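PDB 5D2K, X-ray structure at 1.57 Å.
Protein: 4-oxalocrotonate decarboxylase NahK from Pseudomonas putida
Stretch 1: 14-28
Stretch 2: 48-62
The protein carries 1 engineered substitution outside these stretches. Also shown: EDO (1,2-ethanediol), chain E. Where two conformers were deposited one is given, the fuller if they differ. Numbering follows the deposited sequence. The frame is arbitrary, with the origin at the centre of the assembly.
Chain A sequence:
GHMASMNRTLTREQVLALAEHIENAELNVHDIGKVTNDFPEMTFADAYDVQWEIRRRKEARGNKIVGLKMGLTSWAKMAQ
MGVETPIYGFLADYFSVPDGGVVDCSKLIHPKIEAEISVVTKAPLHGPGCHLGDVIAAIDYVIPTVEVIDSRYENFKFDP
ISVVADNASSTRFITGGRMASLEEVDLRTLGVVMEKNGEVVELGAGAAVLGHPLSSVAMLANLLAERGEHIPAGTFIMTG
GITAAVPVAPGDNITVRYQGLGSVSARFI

Stretch 1 (14-28) QVLALAEHIENAELN
Stretch 2 48-62: YDVQWEIRRRKEARG

The contact is built around a small residue, Ala19, whose CB points toward the second stretch and sits as a knob among Val50, Glu53, Ile54 and Arg57. Its CA lies 5.3 Å from the CA of Val50, the closest register point. Val50 (chi1 t) returns the arrangement, seated among Val15, Leu18, Ala19 and Ile22. Ala19 CB lies 3.7 Å from Ile54 CG1 and 3.4 Å from Glu53 CG, so the aliphatic part of a glutamate serves as packing surface. Ile22 and Ile54, both m,t, extend the apolar seam: Ile22 CD1 is 4.0 Å from Val50 CG1, and Ile22 CG2 is 3.9 Å from Ile54 CD1.

Two helices, 14-27 and 48-60, carry these side chains, both entered from earlier in the chain. In the first, the bonds of Ala25 N to His21 O (3.3 Å) and Ile22 O (3.2 Å) are weak. Their axes approach to 8.5 Å and cross at -66°, and the contact buries 715 Å² in all.

Toward the C-terminal ends the chemistry turns ionic. Glu23 (chi1 t, chi2 t) gathers three cations: its OE1 accepts from Arg57 NE at 2.9 Å and Arg61 NH1 at 3.0 Å, its OE2 from Arg61 NH2 at 2.7 Å and Lys58 NZ at 2.9 Å. Arg61, just past its helix with phi/psi -97/11, thus grips the carboxylate with two nitrogens, while Leu27 CD1 covers one guanidinium face. Lys58 NZ also bridges to Glu26 OE1 at 2.8 Å, sharing its charge between carboxylates one helical turn apart.

At the outer edge, Arg57 (m,t,p) lays a guanidinium face against Glu20 CG, 3.7 Å from NH2. Glu20 OE2 is 4.1 Å from Arg57 NH2, beyond a salt bridge, and water 3 links those two atoms. Water 1 joins Leu16 O, Glu53 OE2 and Arg57 NH1.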

ATOM      1  N   GLN A  14     -19.795 -16.522  -3.171  1.00 14.86           N
ATOM      2  CA  GLN A  14     -19.525 -15.569  -2.093  1.00 11.99           C
ATOM      3  C   GLN A  14     -18.297 -14.702  -2.394  1.00 13.55           C
ATOM      4  O   GLN A  14     -18.289 -13.506  -2.112  1.00 13.71           O
ATOM      5  CB  GLN A  14     -19.344 -16.301  -0.765  1.00 14.67           C
ATOM      6  CG  GLN A  14     -20.673 -16.836  -0.217  1.00 14.20           C
ATOM      7  CD  GLN A  14     -20.503 -17.894   0.850  1.00 17.30           C
ATOM      8  OE1 GLN A  14     -19.404 -18.394   1.093  1.00 18.45           O
ATOM      9  NE2 GLN A  14     -21.607 -18.248   1.498  1.00 21.57           N
ATOM     10  N   VAL A  15     -17.257 -15.306  -2.950  1.00 13.44           N
ATOM     11  CA  VAL A  15     -16.084 -14.520  -3.362  1.00 10.00           C
ATOM     12  C   VAL A  15     -16.488 -13.415  -4.344  1.00 12.30           C
ATOM     13  O   VAL A  15     -16.126 -12.246  -4.168  1.00 12.21           O
ATOM     14  CB  VAL A  15     -14.999 -15.410  -4.016  1.00 11.80           C
ATOM     15  CG1 VAL A  15     -13.872 -14.545  -4.580  1.00 12.23           C
ATOM     16  CG2 VAL A  15     -14.434 -16.379  -3.011  1.00 14.89           C
ATOM     17  N   LEU A  16     -17.249 -13.777  -5.373  1.00 11.13           N
ATOM     18  CA  LEU A  16     -17.656 -12.801  -6.384  1.00 11.03           C
ATOM     19  C   LEU A  16     -18.532 -11.705  -5.790  1.00 13.67           C
ATOM     20  O   LEU A  16     -18.346 -10.530  -6.085  1.00 11.91           O
ATOM     21  CB  LEU A  16     -18.393 -13.490  -7.537  1.00 13.68           C
ATOM     22  CG  LEU A  16     -17.638 -14.635  -8.219  1.00 16.40           C
ATOM     23  CD1 LEU A  16     -18.428 -15.163  -9.411  1.00 16.35           C
ATOM     24  CD2 LEU A  16     -16.235 -14.239  -8.640  1.00 19.07           C
ATOM     25  N   ALA A  17     -19.477 -12.091  -4.935  1.00 10.60           N
ATOM     26  CA  ALA A  17     -20.391 -11.121  -4.349  1.00 12.52           C
ATOM     27  C   ALA A  17     -19.718 -10.239  -3.285  1.00 10.27           C
ATOM     28  O   ALA A  17     -20.024  -9.037  -3.182  1.00 11.03           O
ATOM     29  CB  ALA A  17     -21.600 -11.853  -3.755  1.00 12.68           C
ATOM     30  N   LEU A  18     -18.804 -10.816  -2.506  1.00 11.93           N
ATOM     31  CA  LEU A  18     -18.076 -10.030  -1.506  1.00 11.92           C
ATOM     32  C   LEU A  18     -17.199  -9.002  -2.206  1.00 11.00           C
ATOM     33  O   LEU A  18     -17.080  -7.858  -1.751  1.00 11.91           O
ATOM     34  CB  LEU A  18     -17.225 -10.917  -0.597  1.00 11.34           C
ATOM     35  CG  LEU A  18     -17.964 -11.528   0.592  1.00 12.76           C
ATOM     36  CD1 LEU A  18     -17.124 -12.600   1.261  1.00 17.64           C
ATOM     37  CD2 LEU A  18     -18.284 -10.412   1.583  1.00 17.80           C
ATOM     38  N   ALA A  19     -16.594  -9.398  -3.322  1.00 11.55           N
ATOM     39  CA  ALA A  19     -15.741  -8.462  -4.051  1.00 11.65           C
ATOM     40  C   ALA A  19     -16.534  -7.252  -4.537  1.00 10.39           C
ATOM     41  O   ALA A  19     -16.071  -6.111  -4.429  1.00 10.75           O
ATOM     42  CB  ALA A  19     -15.074  -9.161  -5.211  1.00 10.31           C
ATOM     43  N   GLU A  20     -17.732  -7.502  -5.058  1.00 10.98           N
ATOM     44  CA  GLU A  20     -18.626  -6.420  -5.479  1.00 10.71           C
ATOM     45  C   GLU A  20     -19.005  -5.502  -4.308  1.00 10.66           C
ATOM     46  O   GLU A  20     -18.947  -4.270  -4.412  1.00 11.06           O
ATOM     47  CB  GLU A  20     -19.880  -7.018  -6.124  1.00 12.36           C
ATOM     48  CG  GLU A  20     -20.905  -5.981  -6.551  1.00 14.88           C
ATOM     49  CD  GLU A  20     -22.152  -6.616  -7.138  1.00 27.08           C
ATOM     50  OE1 GLU A  20     -22.687  -7.563  -6.521  1.00 24.03           O
ATOM     51  OE2 GLU A  20     -22.592  -6.173  -8.215  1.00 25.95           O
ATOM     52  N   HIS A  21     -19.385  -6.114  -3.192  1.00 10.51           N
ATOM     53  CA  HIS A  21     -19.786  -5.385  -1.990  1.00 11.56           C
ATOM     54  C   HIS A  21     -18.660  -4.479  -1.463  1.00 10.37           C
ATOM     55  O   HIS A  21     -18.848  -3.273  -1.210  1.00 11.11           O
ATOM     56  CB  HIS A  21     -20.228  -6.424  -0.956  1.00 11.48           C
ATOM     57  CG  HIS A  21     -20.466  -5.879   0.415  1.00 12.13           C
ATOM     58  ND1 HIS A  21     -21.608  -5.181   0.752  1.00 17.78           N
ATOM     59  CD2 HIS A  21     -19.723  -5.960   1.543  1.00 13.09           C
ATOM     60  CE1 HIS A  21     -21.545  -4.838   2.026  1.00 18.10           C
ATOM     61  NE2 HIS A  21     -20.417  -5.303   2.530  1.00 16.31           N
ATOM     62  N   ILE A  22     -17.469  -5.049  -1.346  1.00  9.62           N
ATOM     63  CA  ILE A  22     -16.344  -4.312  -0.796  1.00 10.40           C
ATOM     64  C   ILE A  22     -15.871  -3.247  -1.788  1.00  7.28           C
ATOM     65  O   ILE A  22     -15.572  -2.107  -1.403  1.00  9.64           O
ATOM     66  CB  ILE A  22     -15.198  -5.282  -0.426  1.00  9.71           C
ATOM     67  CG1 ILE A  22     -15.641  -6.182   0.727  1.00 11.66           C
ATOM     68  CG2 ILE A  22     -13.915  -4.529  -0.062  1.00 12.11           C
ATOM     69  CD1 ILE A  22     -14.642  -7.279   1.071  1.00 13.89           C
ATOM     70  N   GLU A  23     -15.809  -3.605  -3.072  1.00  9.69           N
ATOM     71  CA  GLU A  23     -15.417  -2.610  -4.069  1.00  8.56           C
ATOM     72  C   GLU A  23     -16.398  -1.437  -4.117  1.00 10.75           C
ATOM     73  O   GLU A  23     -15.989  -0.274  -4.268  1.00 10.16           O
ATOM     74  CB  GLU A  23     -15.292  -3.225  -5.459  1.00  9.47           C
ATOM     75  CG  GLU A  23     -14.677  -2.195  -6.406  1.00 11.30           C
ATOM     76  CD  GLU A  23     -14.684  -2.609  -7.859  1.00 10.33           C
ATOM     77  OE1 GLU A  23     -15.679  -3.210  -8.325  1.00 12.54           O
ATOM     78  OE2 GLU A  23     -13.695  -2.322  -8.556  1.00 11.10           O
ATOM     79  N   ASN A  24     -17.693  -1.727  -3.981  1.00 10.32           N
ATOM     80  CA  ASN A  24     -18.687  -0.659  -4.052  1.00 11.70           C
ATOM     81  C   ASN A  24     -18.519   0.359  -2.927  1.00 10.05           C
ATOM     82  O   ASN A  24     -18.813   1.540  -3.107  1.00  9.85           O
ATOM     83  CB  ASN A  24     -20.116  -1.238  -4.044  1.00  9.97           C
ATOM     84  CG  ASN A  24     -20.545  -1.726  -5.404  1.00 13.67           C
ATOM     85  OD1 ASN A  24     -19.928  -1.406  -6.410  1.00 14.31           O
ATOM     86  ND2 ASN A  24     -21.640  -2.479  -5.443  1.00 17.15           N
ATOM     87  N   ALA A  25     -18.031  -0.085  -1.771  1.00 10.06           N
ATOM     88  CA  ALA A  25     -17.767   0.841  -0.673  1.00  9.23           C
ATOM     89  C   ALA A  25     -16.680   1.861  -1.064  1.00  8.62           C
ATOM     90  O   ALA A  25     -16.771   3.041  -0.738  1.00 11.01           O
ATOM     91  CB  ALA A  25     -17.371   0.068   0.591  1.00 11.22           C
ATOM     92  N   GLU A  26     -15.659   1.407  -1.783  1.00  9.74           N
ATOM     93  CA  GLU A  26     -14.644   2.319  -2.285  1.00 10.96           C
ATOM     94  C   GLU A  26     -15.194   3.252  -3.372  1.00  9.88           C
ATOM     95  O   GLU A  26     -15.035   4.487  -3.306  1.00 11.73           O
ATOM     96  CB  GLU A  26     -13.461   1.515  -2.832  1.00  9.58           C
ATOM     97  CG  GLU A  26     -12.360   2.369  -3.447  1.00  9.01           C
ATOM     98  CD  GLU A  26     -12.092   2.052  -4.915  1.00 10.08           C
ATOM     99  OE1 GLU A  26     -12.389   0.925  -5.379  1.00 10.92           O
ATOM    100  OE2 GLU A  26     -11.560   2.961  -5.600  1.00 13.38           O
ATOM    101  N   LEU A  27     -15.826   2.657  -4.383  1.00  8.68           N
ATOM    102  CA  LEU A  27     -16.322   3.421  -5.529  1.00  9.23           C
ATOM    103  C   LEU A  27     -17.433   4.404  -5.171  1.00 11.57           C
ATOM    104  O   LEU A  27     -17.610   5.415  -5.849  1.00 14.38           O
ATOM    105  CB  LEU A  27     -16.820   2.467  -6.615  1.00 10.39           C
ATOM    106  CG  LEU A  27     -15.736   1.569  -7.196  1.00 12.25           C
ATOM    107  CD1 LEU A  27     -16.367   0.620  -8.197  1.00 13.65           C
ATOM    108  CD2 LEU A  27     -14.673   2.429  -7.854  1.00 12.80           C
ATOM    109  N   ASN A  28     -18.178   4.106  -4.111  1.00 11.01           N
ATOM    110  CA  ASN A  28     -19.297   4.959  -3.726  1.00 11.48           C
ATOM    111  C   ASN A  28     -19.127   5.630  -2.367  1.00 12.05           C
ATOM    112  O   ASN A  28     -20.069   6.208  -1.817  1.00 12.52           O
ATOM    113  CB  ASN A  28     -20.587   4.138  -3.781  1.00 10.87           C
ATOM    114  CG  ASN A  28     -20.878   3.640  -5.185  1.00 12.73           C
ATOM    115  OD1 ASN A  28     -21.427   4.376  -6.007  1.00 15.29           O
ATOM    116  ND2 ASN A  28     -20.481   2.407  -5.482  1.00 12.14           N
ATOM    117  N   TYR A  48      -7.622 -13.112   0.124  1.00 11.41           N
ATOM    118  CA  TYR A  48      -6.853 -12.771  -1.066  1.00 10.90           C
ATOM    119  C   TYR A  48      -7.634 -13.134  -2.337  1.00 12.49           C
ATOM    120  O   TYR A  48      -7.509 -12.440  -3.346  1.00 10.35           O
ATOM    121  CB  TYR A  48      -5.470 -13.438  -1.049  1.00  9.97           C
ATOM    122  CG  TYR A  48      -4.436 -12.632  -0.270  1.00 11.53           C
ATOM    123  CD1 TYR A  48      -3.972 -11.399  -0.748  1.00  9.27           C
ATOM    124  CD2 TYR A  48      -3.941 -13.083   0.950  1.00 11.02           C
ATOM    125  CE1 TYR A  48      -3.030 -10.653  -0.034  1.00 10.06           C
ATOM    126  CE2 TYR A  48      -2.997 -12.345   1.668  1.00 13.07           C
ATOM    127  CZ  TYR A  48      -2.549 -11.132   1.168  1.00 12.25           C
ATOM    128  OH  TYR A  48      -1.626 -10.385   1.875  1.00 12.39           O
ATOM    129  N   ASP A  49      -8.464 -14.182  -2.282  1.00 10.83           N
ATOM    130  CA  ASP A  49      -9.357 -14.493  -3.403  1.00 12.25           C
ATOM    131  C   ASP A  49     -10.258 -13.293  -3.691  1.00  9.87           C
ATOM    132  O   ASP A  49     -10.453 -12.903  -4.847  1.00 10.49           O
ATOM    133  CB  ASP A  49     -10.248 -15.719  -3.112  1.00 11.50           C
ATOM    134  CG  ASP A  49      -9.508 -17.046  -3.225  1.00 16.76           C
ATOM    135  OD1 ASP A  49      -8.353 -17.089  -3.695  1.00 13.79           O
ATOM    136  OD2 ASP A  49     -10.117 -18.075  -2.849  1.00 16.60           O
ATOM    137  N   VAL A  50     -10.813 -12.718  -2.625  1.00  9.54           N
ATOM    138  CA  VAL A  50     -11.672 -11.558  -2.782  1.00  9.01           C
ATOM    139  C   VAL A  50     -10.880 -10.372  -3.350  1.00  8.96           C
ATOM    140  O   VAL A  50     -11.341  -9.717  -4.282  1.00 10.63           O
ATOM    141  CB  VAL A  50     -12.345 -11.179  -1.448  1.00 10.23           C
ATOM    142  CG1 VAL A  50     -13.069  -9.837  -1.550  1.00 12.16           C
ATOM    143  CG2 VAL A  50     -13.318 -12.276  -1.019  1.00 12.52           C
ATOM    144  N   GLN A  51      -9.692 -10.114  -2.805  1.00 10.26           N
ATOM    145  CA  GLN A  51      -8.865  -9.016  -3.298  1.00 10.22           C
ATOM    146  C   GLN A  51      -8.531  -9.155  -4.783  1.00 10.59           C
ATOM    147  O   GLN A  51      -8.637  -8.184  -5.549  1.00 10.49           O
ATOM    148  CB  GLN A  51      -7.558  -8.911  -2.504  1.00  8.36           C
ATOM    149  CG  GLN A  51      -6.752  -7.663  -2.898  1.00  9.13           C
ATOM    150  CD  GLN A  51      -5.346  -7.664  -2.340  1.00 10.44           C
ATOM    151  OE1 GLN A  51      -4.371  -7.790  -3.087  1.00 10.90           O
ATOM    152  NE2 GLN A  51      -5.226  -7.495  -1.026  1.00  9.73           N
ATOM    153  N   TRP A  52      -8.123 -10.357  -5.198  1.00  9.85           N
ATOM    154  CA  TRP A  52      -7.763 -10.551  -6.594  1.00 10.00           C
ATOM    155  C   TRP A  52      -8.996 -10.492  -7.503  1.00  8.58           C
ATOM    156  O   TRP A  52      -8.887 -10.150  -8.681  1.00 10.72           O
ATOM    157  CB  TRP A  52      -7.007 -11.875  -6.792  1.00 10.45           C
ATOM    158  CG  TRP A  52      -5.556 -11.826  -6.372  1.00  9.26           C
ATOM    159  CD1 TRP A  52      -5.068 -12.001  -5.115  1.00 10.22           C
ATOM    160  CD2 TRP A  52      -4.413 -11.603  -7.221  1.00 10.94           C
ATOM    161  NE1 TRP A  52      -3.692 -11.903  -5.119  1.00 12.33           N
ATOM    162  CE2 TRP A  52      -3.267 -11.654  -6.400  1.00 11.40           C
ATOM    163  CE3 TRP A  52      -4.253 -11.357  -8.592  1.00 11.37           C
ATOM    164  CZ2 TRP A  52      -1.972 -11.475  -6.902  1.00 12.25           C
ATOM    165  CZ3 TRP A  52      -2.963 -11.182  -9.095  1.00 13.00           C
ATOM    166  CH2 TRP A  52      -1.843 -11.237  -8.246  1.00 11.31           C
ATOM    167  N   GLU A  53     -10.175 -10.794  -6.960  1.00 10.70           N
ATOM    168  CA  GLU A  53     -11.393 -10.629  -7.740  1.00 11.85           C
ATOM    169  C   GLU A  53     -11.716  -9.145  -7.911  1.00 10.51           C
ATOM    170  O   GLU A  53     -12.178  -8.738  -8.971  1.00  9.73           O
ATOM    171  CB  GLU A  53     -12.566 -11.380  -7.101  1.00 10.01           C
ATOM    172  CG  GLU A  53     -13.934 -11.121  -7.732  1.00  9.81           C
ATOM    173  CD  GLU A  53     -14.064 -11.449  -9.211  1.00 13.18           C
ATOM    174  OE1 GLU A  53     -13.204 -12.155  -9.795  1.00 13.63           O
ATOM    175  OE2 GLU A  53     -15.077 -10.990  -9.795  1.00 12.71           O
ATOM    176  N   ILE A  54     -11.456  -8.330  -6.891  1.00 10.52           N
ATOM    177  CA  ILE A  54     -11.627  -6.886  -7.048  1.00  9.94           C
ATOM    178  C   ILE A  54     -10.663  -6.378  -8.118  1.00  9.70           C
ATOM    179  O   ILE A  54     -11.046  -5.581  -8.983  1.00  9.04           O
ATOM    180  CB  ILE A  54     -11.405  -6.137  -5.719  1.00  9.55           C
ATOM    181  CG1 ILE A  54     -12.490  -6.534  -4.701  1.00  8.96           C
ATOM    182  CG2 ILE A  54     -11.441  -4.639  -5.941  1.00  9.25           C
ATOM    183  CD1 ILE A  54     -12.313  -5.881  -3.330  1.00 11.17           C
ATOM    184  N   ARG A  55      -9.414  -6.847  -8.072  1.00  7.96           N
ATOM    185  CA  ARG A  55      -8.463  -6.515  -9.137  1.00  8.63           C
ATOM    186  C   ARG A  55      -9.016  -6.869 -10.524  1.00  8.81           C
ATOM    187  O   ARG A  55      -8.911  -6.062 -11.457  1.00  9.73           O
ATOM    188  CB  ARG A  55      -7.113  -7.222  -8.913  1.00  7.98           C
ATOM    189  CG  ARG A  55      -6.070  -6.848  -9.961  1.00 11.07           C
ATOM    190  CD  ARG A  55      -4.743  -7.570  -9.759  1.00 13.86           C
ATOM    191  NE  ARG A  55      -3.886  -7.380 -10.932  1.00 14.74           N
ATOM    192  CZ  ARG A  55      -2.556  -7.374 -10.893  1.00 18.13           C
ATOM    193  NH1 ARG A  55      -1.925  -7.555  -9.745  1.00 15.53           N
ATOM    194  NH2 ARG A  55      -1.864  -7.185 -12.010  1.00 19.70           N
ATOM    195  N   ARG A  56      -9.611  -8.061 -10.655  1.00  9.50           N
ATOM    196  CA  ARG A  56     -10.189  -8.485 -11.920  1.00 10.27           C
ATOM    197  C   ARG A  56     -11.341  -7.565 -12.363  1.00 11.57           C
ATOM    198  O   ARG A  56     -11.436  -7.207 -13.539  1.00 11.00           O
ATOM    199  CB  ARG A  56     -10.679  -9.937 -11.843  1.00 11.44           C
ATOM    200  CG  ARG A  56     -11.021 -10.511 -13.219  1.00 15.21           C
ATOM    201  CD  ARG A  56     -12.060 -11.635 -13.130  1.00 15.70           C
ATOM    202  NE  ARG A  56     -13.300 -11.155 -12.525  1.00 15.47           N
ATOM    203  CZ  ARG A  56     -14.222 -10.438 -13.161  1.00 16.36           C
ATOM    204  NH1 ARG A  56     -14.061 -10.111 -14.440  1.00 18.00           N
ATOM    205  NH2 ARG A  56     -15.306 -10.036 -12.514  1.00 18.12           N
ATOM    206  N   ARG A  57     -12.197  -7.173 -11.425  1.00  9.43           N
ATOM    207  CA  ARG A  57     -13.282  -6.250 -11.743  1.00 10.21           C
ATOM    208  C   ARG A  57     -12.727  -4.947 -12.324  1.00 12.18           C
ATOM    209  O   ARG A  57     -13.254  -4.409 -13.301  1.00 12.40           O
ATOM    210  CB  ARG A  57     -14.126  -5.960 -10.496  1.00 12.43           C
ATOM    211  CG  ARG A  57     -14.903  -7.176  -9.973  1.00 11.67           C
ATOM    212  CD  ARG A  57     -15.643  -6.850  -8.662  1.00 11.99           C
ATOM    213  NE  ARG A  57     -16.682  -5.834  -8.826  1.00 11.95           N
ATOM    214  CZ  ARG A  57     -17.909  -6.083  -9.288  1.00 12.01           C
ATOM    215  NH1 ARG A  57     -18.268  -7.321  -9.622  1.00 14.27           N
ATOM    216  NH2 ARG A  57     -18.783  -5.092  -9.411  1.00 14.34           N
ATOM    217  N   LYS A  58     -11.650  -4.447 -11.724  1.00  9.75           N
ATOM    218  CA  LYS A  58     -11.087  -3.188 -12.183  1.00  9.01           C
ATOM    219  C   LYS A  58     -10.432  -3.356 -13.549  1.00  9.08           C
ATOM    220  O   LYS A  58     -10.601  -2.503 -14.420  1.00 10.27           O
ATOM    221  CB  LYS A  58     -10.082  -2.637 -11.157  1.00  8.66           C
ATOM    222  CG  LYS A  58     -10.757  -2.208  -9.860  1.00  8.34           C
ATOM    223  CD  LYS A  58      -9.838  -1.329  -9.012  1.00  9.31           C
ATOM    224  CE  LYS A  58     -10.477  -0.967  -7.681  1.00  9.06           C
ATOM    225  NZ  LYS A  58     -11.812  -0.276  -7.845  1.00  9.50           N
ATOM    226  N   GLU A  59      -9.703  -4.450 -13.747  1.00 10.30           N
ATOM    227  CA  GLU A  59      -9.077  -4.741 -15.035  0.53 11.43           C
ATOM    228  C   GLU A  59     -10.120  -4.878 -16.144  1.00 11.83           C
ATOM    229  O   GLU A  59      -9.909  -4.417 -17.273  1.00 12.73           O
ATOM    230  CB  GLU A  59      -8.240  -6.022 -14.950  0.53 12.04           C
ATOM    231  CG  GLU A  59      -6.943  -5.892 -14.144  0.53 13.79           C
ATOM    232  CD  GLU A  59      -6.320  -7.244 -13.797  0.53 12.99           C
ATOM    233  OE1 GLU A  59      -7.060  -8.252 -13.725  0.53 16.82           O
ATOM    234  OE2 GLU A  59      -5.084  -7.296 -13.588  0.53 16.41           O
ATOM    235  N   ALA A  60     -11.235  -5.532 -15.811  1.00 11.97           N
ATOM    236  CA  ALA A  60     -12.283  -5.799 -16.789  1.00 14.03           C
ATOM    237  C   ALA A  60     -12.949  -4.529 -17.285  1.00 14.07           C
ATOM    238  O   ALA A  60     -13.460  -4.496 -18.413  1.00 17.21           O
ATOM    239  CB  ALA A  60     -13.334  -6.737 -16.199  1.00 13.65           C
ATOM    240  N   ARG A  61     -12.952  -3.481 -16.465  1.00 12.64           N
ATOM    241  CA  ARG A  61     -13.551  -2.227 -16.913  1.00 14.54           C
ATOM    242  C   ARG A  61     -12.506  -1.258 -17.459  1.00 12.93           C
ATOM    243  O   ARG A  61     -12.811  -0.085 -17.707  1.00 15.59           O
ATOM    244  CB  ARG A  61     -14.389  -1.578 -15.793  1.00 15.09           C
ATOM    245  CG  ARG A  61     -13.652  -0.911 -14.629  1.00 16.07           C
ATOM    246  CD  ARG A  61     -14.645  -0.255 -13.645  1.00 16.44           C
ATOM    247  NE  ARG A  61     -15.521  -1.224 -12.974  1.00 15.64           N
ATOM    248  CZ  ARG A  61     -15.278  -1.754 -11.776  1.00 13.33           C
ATOM    249  NH1 ARG A  61     -16.125  -2.640 -11.250  1.00 13.55           N
ATOM    250  NH2 ARG A  61     -14.179  -1.427 -11.103  1.00 11.60           N
ATOM    251  N   GLY A  62     -11.283  -1.752 -17.659  1.00 11.78           N
ATOM    252  CA  GLY A  62     -10.271  -0.987 -18.368  1.00 13.59           C
ATOM    253  C   GLY A  62      -9.202  -0.313 -17.521  1.00 12.00           C
ATOM    254  O   GLY A  62      -8.306   0.348 -18.067  1.00 12.75           O
TER
HETATM  255  C1  EDO E 303       1.603  -6.052 -11.196  1.00 28.05           C
HETATM  256  O1  EDO E 303       0.828  -6.279 -12.378  1.00 33.51           O
HETATM  257  C2  EDO E 303       1.961  -7.396 -10.582  1.00 28.55           C
HETATM  258  O2  EDO E 303       0.806  -7.988  -9.975  1.00 25.77           O
HETATM  259  O   HOH W   1     -17.312  -9.923  -8.710  1.00 13.32           O
HETATM  260  O   HOH W   2     -20.943  -7.906 -10.360  1.00 30.67           O
HETATM  261  O   HOH W   3     -21.486  -5.059 -10.288  1.00 37.22           O
HETATM  262  O   HOH W   4     -18.275  -2.427  -8.361  1.00 14.74           O